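Local coordinates for ruler protein (Pseudomonas aeruginosa, PDB 5CUK) that probably acts as the molecular ruler that senses needle length in type III secretion, here represented by its C-terminal substrate-specificity switch domain, at residues A[86-89]-A[90-93]. Residues are numbered along the deposited sequence; the frame is centred on the assembly and turned at random.
Sequences RLHP and EQPV
A type I beta turn from His-88 to Gln-91 brings the His-88 imidazole against the side chains of Glu-90 and Gln-91, where helix 77-87 gives way to the loop. His-88 is the first residue to leave helical backbone angles, and Pro-89 and Glu-90 fill the two central positions of the turn. With CG anti to the backbone N (chi1 -176°), the ring of His-88 reaches toward Gln-91, CD2 lying 3.8 Å from the backbone N of Gln-91. Glu-90 bends back at chi2 (87°), which brings OE1 over one ring face, near the rim, 3.4 Å from ND1 of His-88, a poor direction for a hydrogen bond. Ring and carboxylate planes are 34° apart. The same OE1 of Glu-90 lies 3.3 Å from CD of Pro-89, whose ring runs alongside the glutamate chain. The turn opens the short loop from helix 77-87 to strand 93-99, an outermost strand of the mixed sheet, parallel to strand 59-65. Gln-91 meets the imidazole at its NE2 edge: CD lies in the ring plane, 3.9 Å from NE2 of His-88, and the amide plane is turned well away from the ring. Deeper in, CG2 of the buried Val-93 comes within 4.4 Å of CB of His-88, while the histidine also touches Ile-25 of helix 11-29 and Leu-59. Gln-85, on the preceding helical turn, clasps the loop by hydrogen bonds to Gln-91 O and Val-93 N.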
loop_
_atom_site.group_PDB
_atom_site.type_symbol
_atom_site.label_atom_id
_atom_site.label_comp_id
_atom_site.label_asym_id
_atom_site.label_seq_id
_atom_site.Cartn_x
_atom_site.Cartn_y
_atom_site.Cartn_z
ATOM N N ARG A 86 5.968 -3.177 9.430
ATOM C CA ARG A 86 6.537 -2.477 10.591
ATOM C C ARG A 86 5.716 -1.252 10.928
ATOM O O ARG A 86 5.696 -0.786 12.064
ATOM C CB ARG A 86 7.986 -2.078 10.333
ATOM C CG ARG A 86 8.897 -3.235 9.905
ATOM C CD ARG A 86 10.360 -2.795 9.911
ATOM N NE ARG A 86 11.251 -3.690 9.178
ATOM C CZ ARG A 86 12.343 -3.259 8.538
ATOM N NH1 ARG A 86 12.657 -1.958 8.537
ATOM N NH2 ARG A 86 13.134 -4.120 7.917
ATOM N N LEU A 87 5.020 -0.767 9.913
ATOM C CA LEU A 87 4.066 0.330 10.006
ATOM C C LEU A 87 2.798 -0.043 10.818
ATOM O O LEU A 87 2.153 0.813 11.452
ATOM C CB LEU A 87 3.722 0.734 8.561
ATOM C CG LEU A 87 3.145 2.044 8.048
ATOM C CD1 LEU A 87 2.946 1.899 6.569
ATOM C CD2 LEU A 87 1.811 2.330 8.721
ATOM N N HIS A 88 2.447 -1.329 10.787
ATOM C CA HIS A 88 1.217 -1.826 11.431
ATOM C C HIS A 88 1.475 -3.145 12.165
ATOM O O HIS A 88 1.103 -4.209 11.692
ATOM C CB HIS A 88 0.132 -2.017 10.371
ATOM C CG HIS A 88 -1.194 -2.441 10.917
ATOM N ND1 HIS A 88 -2.078 -1.555 11.483
ATOM C CD2 HIS A 88 -1.806 -3.650 10.931
ATOM C CE1 HIS A 88 -3.174 -2.202 11.846
ATOM N NE2 HIS A 88 -3.029 -3.477 11.529
ATOM N N PRO A 89 2.168 -3.084 13.302
ATOM C CA PRO A 89 2.589 -4.326 13.968
ATOM C C PRO A 89 1.430 -5.093 14.606
ATOM O O PRO A 89 1.610 -6.234 14.999
ATOM C CB PRO A 89 3.558 -3.833 15.048
ATOM C CG PRO A 89 3.996 -2.484 14.568
ATOM C CD PRO A 89 2.775 -1.902 13.930
ATOM N N GLU A 90 0.252 -4.493 14.660
ATOM C CA GLU A 90 -0.883 -5.098 15.380
ATOM C C GLU A 90 -1.408 -6.386 14.753
ATOM O O GLU A 90 -1.962 -7.227 15.450
ATOM C CB GLU A 90 -2.035 -4.104 15.478
ATOM C CG GLU A 90 -1.715 -2.848 16.274
ATOM C CD GLU A 90 -1.088 -1.759 15.429
ATOM O OE1 GLU A 90 -0.460 -2.081 14.397
ATOM O OE2 GLU A 90 -1.227 -0.576 15.808
ATOM N N GLN A 91 -1.276 -6.514 13.434
ATOM C CA GLN A 91 -1.725 -7.706 12.714
ATOM C C GLN A 91 -0.799 -8.044 11.559
ATOM O O GLN A 91 -0.096 -7.166 11.055
ATOM C CB GLN A 91 -3.125 -7.537 12.136
ATOM C CG GLN A 91 -4.072 -6.619 12.854
ATOM C CD GLN A 91 -5.361 -6.505 12.079
ATOM O OE1 GLN A 91 -6.193 -7.422 12.086
ATOM N NE2 GLN A 91 -5.512 -5.407 11.345
ATOM N N PRO A 92 -0.805 -9.313 11.125
ATOM C CA PRO A 92 -0.116 -9.672 9.886
ATOM C C PRO A 92 -0.630 -8.839 8.719
ATOM O O PRO A 92 -1.840 -8.625 8.587
ATOM C CB PRO A 92 -0.473 -11.150 9.704
ATOM C CG PRO A 92 -0.659 -11.647 11.077
ATOM C CD PRO A 92 -1.332 -10.504 11.812
ATOM N N VAL A 93 0.294 -8.352 7.890
ATOM C CA VAL A 93 -0.067 -7.589 6.705
ATOM C C VAL A 93 -0.087 -8.527 5.496
ATOM O O VAL A 93 0.764 -9.385 5.369
ATOM C CB VAL A 93 0.921 -6.405 6.460
ATOM C CG1 VAL A 93 1.024 -6.076 4.969
ATOM C CG2 VAL A 93 0.501 -5.177 7.288
#